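HTPA Reductase (Selaginella moellendorffii, PDB 5U5N) probably catalyses the NADH- or NADPH-dependent reduction of 4-hydroxy-tetrahydrodipicolinate to tetrahydrodipicolinate in the diaminopimelate route to lysine. Local coordinates at residues M8-T13 with L34-P39; G28-P33 with T70-V75; P99-T104 with D249-L254; G130-A135 with R240-Q245. One frame throughout, in Å; residues are numbered along the deposited sequence. Where two conformers were deposited one is given.

Following the chain from the N terminus, contact 1 closes a loop over helix 15-27 by bringing strand 34-37 beside strand 7-10. Contact 2 opens within that loop, between helix 15-27 and strand 34-37, and closes at the end of helix 61-71 and the turn after it, so the two cross; they touch where Val75 CG2 meets Met8 N. Contact 3 then joins strand 100-102 to helix 241-259 across 144 intervening residues. Contact 4 is nested inside it, joining the start of helix 131-146 to the start of helix 241-259, and the salt bridge of Lys131 to Asp249 links the two. Contacts 1, 3 and 4 all reach the bound NAD; contact 2 lies away from it.

Contact 1: residues M8-T13 with L34-P39. With NAD (nicotinamide-adenine-dinucleotide), chain C.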
# COMPACT_ATOMS: atom_id res chain seq x y z
N MET A 8 28.58 16.36 8.43
CA MET A 8 29.87 15.69 8.44
C MET A 8 29.55 14.24 8.22
O MET A 8 28.84 13.64 9.03
CB MET A 8 30.58 15.91 9.77
CG MET A 8 31.94 15.22 9.93
SD MET A 8 32.51 15.39 11.63
CE MET A 8 34.26 14.94 11.50
N VAL A 9 30.07 13.68 7.14
CA VAL A 9 29.86 12.26 6.84
C VAL A 9 31.09 11.46 7.24
O VAL A 9 32.13 11.63 6.63
CB VAL A 9 29.56 12.04 5.34
CG1 VAL A 9 29.33 10.58 5.05
CG2 VAL A 9 28.38 12.90 4.90
N ASN A 10 30.93 10.61 8.27
CA ASN A 10 31.91 9.62 8.70
C ASN A 10 31.40 8.26 8.29
O ASN A 10 30.38 7.82 8.84
CB ASN A 10 32.08 9.71 10.22
CG ASN A 10 32.41 11.12 10.67
OD1 ASN A 10 33.06 11.86 9.94
ND2 ASN A 10 32.02 11.49 11.86
N ASP A 11 32.01 7.56 7.34
CA ASP A 11 33.30 7.79 6.71
C ASP A 11 33.02 8.08 5.25
O ASP A 11 32.48 7.23 4.57
CB ASP A 11 34.09 6.47 6.85
CG ASP A 11 35.47 6.48 6.18
OD1 ASP A 11 35.90 7.48 5.57
OD2 ASP A 11 36.15 5.42 6.28
N CYS A 12 33.42 9.25 4.75
CA CYS A 12 33.17 9.55 3.34
C CYS A 12 33.96 8.69 2.35
O CYS A 12 33.68 8.75 1.15
CB CYS A 12 33.34 11.04 3.06
SG CYS A 12 35.05 11.58 3.02
N THR A 13 34.93 7.88 2.83
CA THR A 13 35.65 6.92 1.99
C THR A 13 35.05 5.54 1.94
O THR A 13 35.44 4.76 1.10
CB THR A 13 37.13 6.75 2.47
OG1 THR A 13 37.18 6.12 3.76
CG2 THR A 13 37.81 8.07 2.54
N LEU A 34 35.73 17.83 6.53
CA LEU A 34 36.46 16.91 7.41
C LEU A 34 35.66 15.66 7.59
O LEU A 34 34.45 15.71 7.63
CB LEU A 34 36.72 17.56 8.77
CG LEU A 34 37.74 18.69 8.76
CD1 LEU A 34 37.49 19.66 9.87
CD2 LEU A 34 39.12 18.13 8.88
N SER A 35 36.33 14.53 7.64
CA SER A 35 35.73 13.23 7.86
C SER A 35 36.65 12.38 8.73
O SER A 35 37.85 12.68 8.86
CB SER A 35 35.49 12.56 6.50
OG SER A 35 34.71 11.37 6.64
N LEU A 36 36.08 11.36 9.35
CA LEU A 36 36.81 10.43 10.20
C LEU A 36 36.73 9.08 9.53
O LEU A 36 35.64 8.67 9.07
CB LEU A 36 36.20 10.42 11.60
CG LEU A 36 36.51 11.69 12.39
CD1 LEU A 36 35.65 11.82 13.61
CD2 LEU A 36 37.98 11.71 12.82
N THR A 37 37.87 8.42 9.40
CA THR A 37 37.95 7.11 8.78
C THR A 37 38.36 6.13 9.87
O THR A 37 38.61 6.54 11.02
CB THR A 37 38.86 7.08 7.52
OG1 THR A 37 38.73 5.82 6.85
CG2 THR A 37 40.34 7.35 7.84
N GLY A 38 38.37 4.85 9.54
CA GLY A 38 38.43 3.80 10.56
C GLY A 38 39.82 3.47 11.02
O GLY A 38 40.79 3.90 10.40
N PRO A 39 39.92 2.65 12.08
CA PRO A 39 41.26 2.37 12.61
C PRO A 39 41.99 1.56 11.54
O PRO A 39 41.35 0.78 10.80
CB PRO A 39 40.98 1.57 13.88
CG PRO A 39 39.63 0.92 13.65
CD PRO A 39 38.91 1.72 12.62
PA NAD C . 32.50 0.11 3.96
O1A NAD C . 33.26 -1.09 4.50
O2A NAD C . 32.50 0.45 2.49
O5B NAD C . 32.94 1.43 4.73
C5B NAD C . 32.84 1.59 6.13
C4B NAD C . 33.93 2.56 6.53
O4B NAD C . 33.87 2.89 7.91
C3B NAD C . 35.34 2.03 6.25
O3B NAD C . 35.91 2.75 5.14
C2B NAD C . 36.09 2.19 7.58
O2B NAD C . 37.47 2.59 7.39
C1B NAD C . 35.20 3.18 8.35
N9A NAD C . 35.25 3.17 9.84
C8A NAD C . 35.38 2.10 10.65
N7A NAD C . 35.38 2.48 11.95
C5A NAD C . 35.24 3.81 11.99
C6A NAD C . 35.19 4.85 13.04
N6A NAD C . 35.26 4.52 14.35
N1A NAD C . 35.04 6.14 12.67
C2A NAD C . 34.97 6.51 11.38
N3A NAD C . 35.03 5.61 10.36
C4A NAD C . 35.16 4.27 10.60
O3 NAD C . 30.98 -0.04 4.51
PN NAD C . 29.67 0.46 3.70
O1N NAD C . 29.56 -0.46 2.50
O2N NAD C . 29.74 1.96 3.49
O5D NAD C . 28.55 0.18 4.83
C5D NAD C . 28.65 0.85 6.08
C4D NAD C . 27.57 0.42 7.07
O4D NAD C . 26.31 0.95 6.65
C3D NAD C . 27.40 -1.10 7.19
O3D NAD C . 27.21 -1.50 8.56
C2D NAD C . 26.16 -1.39 6.37
O2D NAD C . 25.41 -2.51 6.85
C1D NAD C . 25.35 -0.12 6.57
N1N NAD C . 24.30 0.14 5.57
C2N NAD C . 23.11 0.56 6.05
C3N NAD C . 22.04 0.86 5.21
C7N NAD C . 20.72 1.32 5.80
O7N NAD C . 19.70 1.11 5.16
N7N NAD C . 20.64 1.94 6.99
C4N NAD C . 22.22 0.69 3.84
C5N NAD C . 23.44 0.25 3.35
C6N NAD C . 24.48 -0.02 4.24
O HOH W 1 32.20 15.31 5.95
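Asp11 and Thr37 run alongside each other in the same direction, near the C-terminal ends of the first two strands of the Rossmann fold, joined as a beta-alpha-beta unit through helix 15-27. The strand axes are 15° from parallel, and side chains bridge them. Ser35 OG, anti to its backbone N (chi1 -171°), donates to Val9 O at 2.6 Å, in the plane of that carbonyl. Asn10 and Leu36 are likewise aligned; Leu36 N reaches Asn10 OD1 at 3.1 Å from 53° above the amide plane. The Asp11 carboxylate divides its work. OD1 accepts from Thr13 N at 2.9 Å, an Asx turn, and from Thr13 OG1 on the same face. Asp11 OD2 takes Thr37 OG1 at 2.7 Å. The ribose hydroxyl NAD O3B donates to Asp11 OD2 at 2.9 Å, and O2B adds a weak bond. An alanine at Asp11 would probably leave Thr37 OG1 and the ribose O3B without their shared acceptor and free the Thr13 side chain to turn. At the far end, Met8 CE rests 4.0 Å from Leu36 CD1, and a water accepts from Val9 N while donating to Leu34 O at 2.8 Å.

Contact 2: residues G28-P33 with T70-V75; sequences GLRLVP and TEYPNV
Arg30 NE donates to a water at 2.8 Å, and the same water lies 3.3 Å from Tyr72 OH in a weak bond, so it bridges the two side chains. The contact belongs to the Rossmann-type nucleotide-binding part of the fold: the loop between helix 15-27, which ends in a Schellman motif at Gly28, and strand 34-37 meets the end of helix 61-71. Tyr72 carries it. With CG anti to the carbonyl carbon (chi1 -53°), its ring lies against three residues of the loop. Val32 CG2 makes a CH-pi contact over one face, 3.9 Å from the ring centroid and 19° off the normal, while Val32 CG1 touches the CD2 and CE2 atoms. At the rim the extended Arg30 chain arrives with its guanidinium turned 89° to the ring, putting Tyr72 CE1 over the guanidinium face, 3.8 Å from NE. Pro33 CD lies oblique to the ring, 3.2 Å from Tyr72 OH. An alanine at Tyr72 would probably open a gap beside Val32 and Pro33 and leave the Arg30 guanidinium free to swing. Deeper in, Val32 CG2 meets Val75 CG2 at 3.9 Å. Val75 in turn closes the type I turn that follows the helix, its N donating to Tyr72 O at 3.1 Å.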
# COMPACT_ATOMS: atom_id res chain seq x y z
N GLY A 28 22.54 20.10 -2.52
CA GLY A 28 22.76 21.44 -1.99
C GLY A 28 22.88 21.54 -0.48
O GLY A 28 22.73 22.62 0.08
N LEU A 29 23.13 20.43 0.21
CA LEU A 29 23.58 20.53 1.58
C LEU A 29 25.03 20.93 1.60
O LEU A 29 25.76 20.62 0.70
CB LEU A 29 23.42 19.21 2.32
CG LEU A 29 21.97 18.93 2.65
CD1 LEU A 29 21.88 17.57 3.34
CD2 LEU A 29 21.42 20.02 3.57
N ARG A 30 25.42 21.63 2.65
CA ARG A 30 26.81 21.96 2.91
C ARG A 30 27.56 20.78 3.60
O ARG A 30 27.23 20.39 4.71
CB ARG A 30 26.83 23.16 3.81
CG ARG A 30 28.22 23.69 4.01
CD ARG A 30 28.06 24.97 4.74
NE ARG A 30 29.21 25.82 4.53
CZ ARG A 30 29.35 26.97 5.13
NH1 ARG A 30 28.41 27.43 5.96
NH2 ARG A 30 30.43 27.68 4.88
N LEU A 31 28.55 20.23 2.89
CA LEU A 31 29.40 19.16 3.37
C LEU A 31 30.62 19.75 4.09
O LEU A 31 31.46 20.44 3.47
CB LEU A 31 29.87 18.28 2.20
CG LEU A 31 30.76 17.08 2.51
CD1 LEU A 31 30.01 16.02 3.27
CD2 LEU A 31 31.38 16.48 1.28
N VAL A 32 30.75 19.43 5.37
CA VAL A 32 31.89 19.85 6.19
C VAL A 32 33.11 19.14 5.59
O VAL A 32 33.07 17.94 5.39
CB VAL A 32 31.65 19.46 7.66
CG1 VAL A 32 32.90 19.69 8.49
CG2 VAL A 32 30.50 20.27 8.23
N PRO A 33 34.21 19.89 5.26
CA PRO A 33 35.32 19.24 4.58
C PRO A 33 36.29 18.52 5.54
O PRO A 33 37.52 18.58 5.35
CB PRO A 33 35.99 20.41 3.88
CG PRO A 33 35.85 21.50 4.87
CD PRO A 33 34.49 21.32 5.48
N THR A 70 34.05 24.59 15.77
CA THR A 70 34.31 26.04 15.72
C THR A 70 33.91 26.69 14.36
O THR A 70 33.44 27.83 14.35
CB THR A 70 35.74 26.46 16.22
OG1 THR A 70 36.74 25.86 15.42
CG2 THR A 70 35.96 26.05 17.71
N GLU A 71 34.04 25.98 13.23
CA GLU A 71 33.61 26.53 11.93
C GLU A 71 32.14 26.21 11.60
O GLU A 71 31.51 26.99 10.92
CB GLU A 71 34.55 26.10 10.77
CG GLU A 71 35.92 26.81 10.79
CD GLU A 71 36.57 27.03 9.40
OE1 GLU A 71 35.86 26.93 8.36
OE2 GLU A 71 37.80 27.32 9.36
N TYR A 72 31.62 25.08 12.06
CA TYR A 72 30.26 24.62 11.74
C TYR A 72 29.53 24.19 13.01
O TYR A 72 29.30 22.98 13.24
CB TYR A 72 30.34 23.44 10.79
CG TYR A 72 31.16 23.68 9.57
CD1 TYR A 72 30.61 24.30 8.45
CD2 TYR A 72 32.48 23.30 9.52
CE1 TYR A 72 31.39 24.56 7.33
CE2 TYR A 72 33.24 23.49 8.39
CZ TYR A 72 32.70 24.14 7.30
OH TYR A 72 33.47 24.32 6.18
N PRO A 73 29.17 25.17 13.86
CA PRO A 73 28.52 24.84 15.14
C PRO A 73 27.23 24.01 15.00
O PRO A 73 26.93 23.23 15.88
CB PRO A 73 28.18 26.21 15.74
CG PRO A 73 28.98 27.20 15.00
CD PRO A 73 29.26 26.63 13.65
N ASN A 74 26.50 24.17 13.90
CA ASN A 74 25.23 23.49 13.71
C ASN A 74 25.35 22.15 13.02
O ASN A 74 24.33 21.59 12.58
CB ASN A 74 24.29 24.38 12.92
CG ASN A 74 24.12 25.72 13.56
OD1 ASN A 74 23.98 25.83 14.79
ND2 ASN A 74 24.16 26.77 12.74
N VAL A 75 26.57 21.62 12.93
CA VAL A 75 26.82 20.38 12.22
C VAL A 75 25.96 19.23 12.75
O VAL A 75 25.70 19.14 13.95
CB VAL A 75 28.31 19.97 12.29
CG1 VAL A 75 28.71 19.62 13.71
CG2 VAL A 75 28.59 18.81 11.34
O HOH W 2 31.48 24.61 3.54

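Contact 3: residues P99-T104 with D249-L254. With NAD (nicotinamide-adenine-dinucleotide), chain C.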
# COMPACT_ATOMS: atom_id res chain seq x y z
N PRO A 99 24.62 16.24 17.26
CA PRO A 99 23.46 15.50 16.72
C PRO A 99 23.88 14.57 15.60
O PRO A 99 24.76 14.91 14.84
CB PRO A 99 22.53 16.61 16.19
CG PRO A 99 23.36 17.83 16.10
CD PRO A 99 24.50 17.69 17.06
N PHE A 100 23.28 13.38 15.52
CA PHE A 100 23.69 12.42 14.52
C PHE A 100 22.58 11.59 13.88
O PHE A 100 21.57 11.29 14.50
CB PHE A 100 24.80 11.49 15.06
CG PHE A 100 24.37 10.56 16.15
CD1 PHE A 100 24.32 10.98 17.45
CD2 PHE A 100 24.03 9.24 15.86
CE1 PHE A 100 23.92 10.13 18.46
CE2 PHE A 100 23.61 8.37 16.85
CZ PHE A 100 23.56 8.82 18.15
N VAL A 101 22.85 11.19 12.64
CA VAL A 101 22.09 10.22 11.92
C VAL A 101 22.95 8.97 11.76
O VAL A 101 23.94 9.00 11.04
CB VAL A 101 21.71 10.79 10.54
CG1 VAL A 101 20.94 9.74 9.73
CG2 VAL A 101 20.89 12.06 10.72
N MET A 102 22.53 7.88 12.42
CA MET A 102 23.24 6.61 12.44
C MET A 102 22.58 5.64 11.47
O MET A 102 21.50 5.13 11.75
CB MET A 102 23.23 6.05 13.89
CG MET A 102 23.81 4.65 14.11
SD MET A 102 25.61 4.66 13.87
CE MET A 102 26.13 5.48 15.39
N GLY A 103 23.22 5.42 10.33
CA GLY A 103 22.77 4.46 9.33
C GLY A 103 23.49 3.11 9.40
O GLY A 103 23.11 2.16 8.73
N THR A 104 24.54 3.02 10.21
CA THR A 104 25.36 1.83 10.30
C THR A 104 24.55 0.74 11.01
O THR A 104 23.92 1.00 12.03
CB THR A 104 26.63 2.12 11.13
OG1 THR A 104 27.28 3.29 10.62
CG2 THR A 104 27.61 0.93 11.12
N ASP A 249 17.20 13.32 3.41
CA ASP A 249 15.89 13.65 4.01
C ASP A 249 15.92 13.58 5.52
O ASP A 249 15.33 14.42 6.19
CB ASP A 249 14.82 12.73 3.48
CG ASP A 249 14.69 12.78 1.96
OD1 ASP A 249 14.97 13.86 1.34
OD2 ASP A 249 14.29 11.72 1.39
N ALA A 250 16.59 12.57 6.06
CA ALA A 250 16.70 12.43 7.50
C ALA A 250 17.42 13.67 8.06
O ALA A 250 17.01 14.22 9.07
CB ALA A 250 17.44 11.13 7.87
N VAL A 251 18.46 14.13 7.38
CA VAL A 251 19.27 15.28 7.87
C VAL A 251 18.41 16.55 7.82
O VAL A 251 18.47 17.36 8.73
CB VAL A 251 20.55 15.45 7.05
CG1 VAL A 251 21.12 16.87 7.16
CG2 VAL A 251 21.59 14.44 7.47
N LEU A 252 17.63 16.68 6.76
CA LEU A 252 16.72 17.82 6.62
C LEU A 252 15.67 17.84 7.72
O LEU A 252 15.40 18.86 8.30
CB LEU A 252 16.04 17.80 5.27
CG LEU A 252 16.89 18.11 4.05
CD1 LEU A 252 16.06 17.98 2.80
CD2 LEU A 252 17.53 19.49 4.14
N PHE A 253 15.09 16.67 8.01
CA PHE A 253 14.14 16.54 9.10
C PHE A 253 14.78 16.87 10.45
O PHE A 253 14.24 17.68 11.19
CB PHE A 253 13.52 15.14 9.08
CG PHE A 253 12.56 14.86 10.21
CD1 PHE A 253 11.22 15.22 10.14
CD2 PHE A 253 13.02 14.24 11.37
CE1 PHE A 253 10.35 14.95 11.17
CE2 PHE A 253 12.14 13.95 12.41
CZ PHE A 253 10.81 14.30 12.31
N LEU A 254 15.92 16.27 10.77
CA LEU A 254 16.57 16.49 12.09
C LEU A 254 16.98 17.96 12.26
O LEU A 254 16.82 18.56 13.32
CB LEU A 254 17.77 15.55 12.29
CG LEU A 254 18.29 15.41 13.72
CD1 LEU A 254 17.21 14.90 14.66
CD2 LEU A 254 19.53 14.50 13.78
PA NAD C . 32.50 0.11 3.96
O1A NAD C . 33.26 -1.09 4.50
O2A NAD C . 32.50 0.45 2.49
O5B NAD C . 32.94 1.43 4.73
C5B NAD C . 32.84 1.59 6.13
C4B NAD C . 33.93 2.56 6.53
O4B NAD C . 33.87 2.89 7.91
C3B NAD C . 35.34 2.03 6.25
O3B NAD C . 35.91 2.75 5.14
C2B NAD C . 36.09 2.19 7.58
O2B NAD C . 37.47 2.59 7.39
C1B NAD C . 35.20 3.18 8.35
N9A NAD C . 35.25 3.17 9.84
C8A NAD C . 35.38 2.10 10.65
N7A NAD C . 35.38 2.48 11.95
C5A NAD C . 35.24 3.81 11.99
C6A NAD C . 35.19 4.85 13.04
N6A NAD C . 35.26 4.52 14.35
N1A NAD C . 35.04 6.14 12.67
C2A NAD C . 34.97 6.51 11.38
N3A NAD C . 35.03 5.61 10.36
C4A NAD C . 35.16 4.27 10.60
O3 NAD C . 30.98 -0.04 4.51
PN NAD C . 29.67 0.46 3.70
O1N NAD C . 29.56 -0.46 2.50
O2N NAD C . 29.74 1.96 3.49
O5D NAD C . 28.55 0.18 4.83
C5D NAD C . 28.65 0.85 6.08
C4D NAD C . 27.57 0.42 7.07
O4D NAD C . 26.31 0.95 6.65
C3D NAD C . 27.40 -1.10 7.19
O3D NAD C . 27.21 -1.50 8.56
C2D NAD C . 26.16 -1.39 6.37
O2D NAD C . 25.41 -2.51 6.85
C1D NAD C . 25.35 -0.12 6.57
N1N NAD C . 24.30 0.14 5.57
C2N NAD C . 23.11 0.56 6.05
C3N NAD C . 22.04 0.86 5.21
C7N NAD C . 20.72 1.32 5.80
O7N NAD C . 19.70 1.11 5.16
N7N NAD C . 20.64 1.94 6.99
C4N NAD C . 22.22 0.69 3.84
C5N NAD C . 23.44 0.25 3.35
C6N NAD C . 24.48 -0.02 4.24
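Val101 packs on three residues of 249-254, and the closer-packed part of the contact lies around its two methyls. CG1, anti to the backbone N (chi1 178°), points to Ala250 CB at 4.2 Å. CG2 is shared: it meets Val251 CG2 and Leu254 CD2, each at 4.1 Å. The Val101 and Val251 side chains cross at about a right angle, whereas Val101 and Leu254 lie antiparallel to one another as they pass. Leu254 reaches back along the strand with the same CD2, which comes within 3.9 Å of the Phe100 carbonyl O. Met129 also packs on both Val101 and Ala250. The cluster belongs to the core of the Rossmann fold, where helix 241-259 lies against one face of the parallel sheet that holds strand 100-102 between strands 76-79 and 123-125. The axes of strand 100-102 and helix 249-254 approach to 9.2 Å and run roughly antiparallel, at 147°. Phe100 points away from the helix, to the other face of the sheet, where it packs on Cys94 and its ring meets that of Tyr93. The looser side is at Pro99, partly exposed, whose CB makes a single approach to Leu254 CD2 at 4.4 Å. Past the strand's C-terminal end residues 249-254 make no contact. There Gly103 O accepts from NAD N7N, the carboxamide nitrogen, at 3.0 Å, with an almost straight angle of 170° at the hydrogen, and Thr104 CG2 touches the nicotinamide ribose hydroxyl O3D.

Contact 4: residues G130-A135 with R240-Q245; sequences GKQVVA and RSIYAQ. With NAD (nicotinamide-adenine-dinucleotide), chain C.
The CA atoms of Gly130, the N-cap of helix 131-146, and Tyr243, in the first turn of helix 241-259, lie 4.7 Å apart. The bond from Val134 N to Gly130 O, 3.1 Å, is the first of the capped helix within 130-135. Ile242 carries most of the side-chain contact. Its CG1, anti to the backbone N (chi1 -164°), sits 3.8 Å from Gly130 CA, and its CD1 reaches Val133 CG2 at 4.1 Å. A side chain on residue 130 would press on Ile242 CD1 and Tyr243 CE1, which fits a glycine there. Gln132 bends at chi2 and brings OE1 to 3.5 Å from Ile242 CG1; a water donates both to that OE1, at 2.7 Å, and to Ile242 O. The amide's NE2 is held by Ala150 O of the second subunit, so the contact borders the dimer interface. Tyr243 is a flat divider: Ile242 CG2 lies over the centre of one face, NAD C4N lies over the opposite face, 3.6 Å from its plane and offset toward the rim, and Gly130 N comes to the ring edge, 3.7 Å from CD1. Helix 241-259 also packs on the Rossmann sheet, so the contact probably lies where the two domains of this DapB-family enzyme join. Between the segments the direct contacts are van der Waals, with polar linkage through water. The ring likewise meets the nicotinamide through van der Waals contact at C4N, the carbon through which nicotinamide cofactors pass hydride, and so would probably help to hold it in place.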
# COMPACT_ATOMS: atom_id res chain seq x y z
N GLY A 130 16.29 3.47 3.37
CA GLY A 130 15.53 3.56 2.13
C GLY A 130 14.09 3.90 2.46
O GLY A 130 13.25 2.97 2.56
N LYS A 131 13.82 5.21 2.58
CA LYS A 131 12.56 5.67 3.18
C LYS A 131 11.32 5.23 2.42
O LYS A 131 10.29 5.04 3.04
CB LYS A 131 12.52 7.18 3.43
CG LYS A 131 12.13 8.04 2.25
CD LYS A 131 11.98 9.48 2.66
CE LYS A 131 11.28 10.24 1.53
NZ LYS A 131 11.13 11.67 1.85
N GLN A 132 11.41 5.08 1.10
CA GLN A 132 10.22 4.66 0.32
C GLN A 132 9.87 3.22 0.63
O GLN A 132 8.67 2.84 0.64
CB GLN A 132 10.44 4.87 -1.18
CG GLN A 132 10.45 6.34 -1.60
CD GLN A 132 11.75 7.08 -1.22
OE1 GLN A 132 12.75 6.44 -0.86
NE2 GLN A 132 11.73 8.42 -1.32
N VAL A 133 10.89 2.40 0.83
CA VAL A 133 10.69 1.02 1.27
C VAL A 133 10.10 1.00 2.69
O VAL A 133 9.14 0.24 2.96
CB VAL A 133 11.96 0.15 1.13
CG1 VAL A 133 11.74 -1.23 1.73
CG2 VAL A 133 12.34 -0.02 -0.34
N VAL A 134 10.59 1.87 3.58
CA VAL A 134 10.04 1.96 4.93
C VAL A 134 8.54 2.34 4.90
O VAL A 134 7.74 1.79 5.69
CB VAL A 134 10.80 2.98 5.81
CG1 VAL A 134 10.09 3.23 7.14
CG2 VAL A 134 12.23 2.52 6.05
N ALA A 135 8.17 3.28 4.03
CA ALA A 135 6.77 3.73 3.93
C ALA A 135 5.83 2.62 3.49
O ALA A 135 4.69 2.53 4.02
CB ALA A 135 6.63 4.92 2.97
N ARG A 240 22.89 1.92 -4.14
CA ARG A 240 22.87 2.61 -2.84
C ARG A 240 22.12 3.92 -2.81
O ARG A 240 22.02 4.54 -1.74
CB ARG A 240 24.32 2.95 -2.42
CG ARG A 240 25.10 1.74 -2.09
CD ARG A 240 26.51 2.02 -1.64
NE ARG A 240 27.25 0.78 -1.89
CZ ARG A 240 27.97 0.51 -2.96
NH1 ARG A 240 28.16 1.44 -3.91
NH2 ARG A 240 28.54 -0.68 -3.07
N SER A 241 21.64 4.37 -3.96
CA SER A 241 21.09 5.70 -4.06
C SER A 241 19.87 5.93 -3.15
O SER A 241 19.76 7.00 -2.58
CB SER A 241 20.82 6.08 -5.52
OG SER A 241 19.57 6.68 -5.66
N ILE A 242 19.02 4.91 -2.96
CA ILE A 242 17.84 5.10 -2.08
C ILE A 242 18.26 5.37 -0.63
O ILE A 242 17.59 6.13 0.07
CB ILE A 242 16.84 3.92 -2.14
CG1 ILE A 242 15.49 4.33 -1.54
CG2 ILE A 242 17.37 2.67 -1.48
CD1 ILE A 242 14.46 3.24 -1.52
N TYR A 243 19.36 4.75 -0.20
CA TYR A 243 19.88 4.95 1.17
C TYR A 243 20.48 6.36 1.27
O TYR A 243 20.21 7.08 2.23
CB TYR A 243 20.87 3.84 1.60
CG TYR A 243 20.35 2.45 1.23
CD1 TYR A 243 19.22 1.93 1.83
CD2 TYR A 243 20.97 1.67 0.24
CE1 TYR A 243 18.71 0.68 1.48
CE2 TYR A 243 20.46 0.44 -0.13
CZ TYR A 243 19.33 -0.06 0.49
OH TYR A 243 18.78 -1.26 0.09
N ALA A 244 21.27 6.76 0.26
CA ALA A 244 21.79 8.12 0.14
C ALA A 244 20.70 9.20 0.16
O ALA A 244 20.77 10.18 0.91
CB ALA A 244 22.62 8.25 -1.12
N GLN A 245 19.69 9.02 -0.67
CA GLN A 245 18.59 10.01 -0.74
C GLN A 245 17.78 10.04 0.57
O GLN A 245 17.40 11.10 1.01
CB GLN A 245 17.68 9.76 -1.96
CG GLN A 245 18.37 9.97 -3.30
CD GLN A 245 18.96 11.35 -3.42
OE1 GLN A 245 18.32 12.31 -3.09
NE2 GLN A 245 20.22 11.44 -3.87
PA NAD C . 32.50 0.11 3.96
O1A NAD C . 33.26 -1.09 4.50
O2A NAD C . 32.50 0.45 2.49
O5B NAD C . 32.94 1.43 4.73
C5B NAD C . 32.84 1.59 6.13
C4B NAD C . 33.93 2.56 6.53
O4B NAD C . 33.87 2.89 7.91
C3B NAD C . 35.34 2.03 6.25
O3B NAD C . 35.91 2.75 5.14
C2B NAD C . 36.09 2.19 7.58
O2B NAD C . 37.47 2.59 7.39
C1B NAD C . 35.20 3.18 8.35
N9A NAD C . 35.25 3.17 9.84
C8A NAD C . 35.38 2.10 10.65
N7A NAD C . 35.38 2.48 11.95
C5A NAD C . 35.24 3.81 11.99
C6A NAD C . 35.19 4.85 13.04
N6A NAD C . 35.26 4.52 14.35
N1A NAD C . 35.04 6.14 12.67
C2A NAD C . 34.97 6.51 11.38
N3A NAD C . 35.03 5.61 10.36
C4A NAD C . 35.16 4.27 10.60
O3 NAD C . 30.98 -0.04 4.51
PN NAD C . 29.67 0.46 3.70
O1N NAD C . 29.56 -0.46 2.50
O2N NAD C . 29.74 1.96 3.49
O5D NAD C . 28.55 0.18 4.83
C5D NAD C . 28.65 0.85 6.08
C4D NAD C . 27.57 0.42 7.07
O4D NAD C . 26.31 0.95 6.65
C3D NAD C . 27.40 -1.10 7.19
O3D NAD C . 27.21 -1.50 8.56
C2D NAD C . 26.16 -1.39 6.37
O2D NAD C . 25.41 -2.51 6.85
C1D NAD C . 25.35 -0.12 6.57
N1N NAD C . 24.30 0.14 5.57
C2N NAD C . 23.11 0.56 6.05
C3N NAD C . 22.04 0.86 5.21
C7N NAD C . 20.72 1.32 5.80
O7N NAD C . 19.70 1.11 5.16
N7N NAD C . 20.64 1.94 6.99
C4N NAD C . 22.22 0.69 3.84
C5N NAD C . 23.44 0.25 3.35
C6N NAD C . 24.48 -0.02 4.24
O HOH W 3 15.07 7.80 -0.82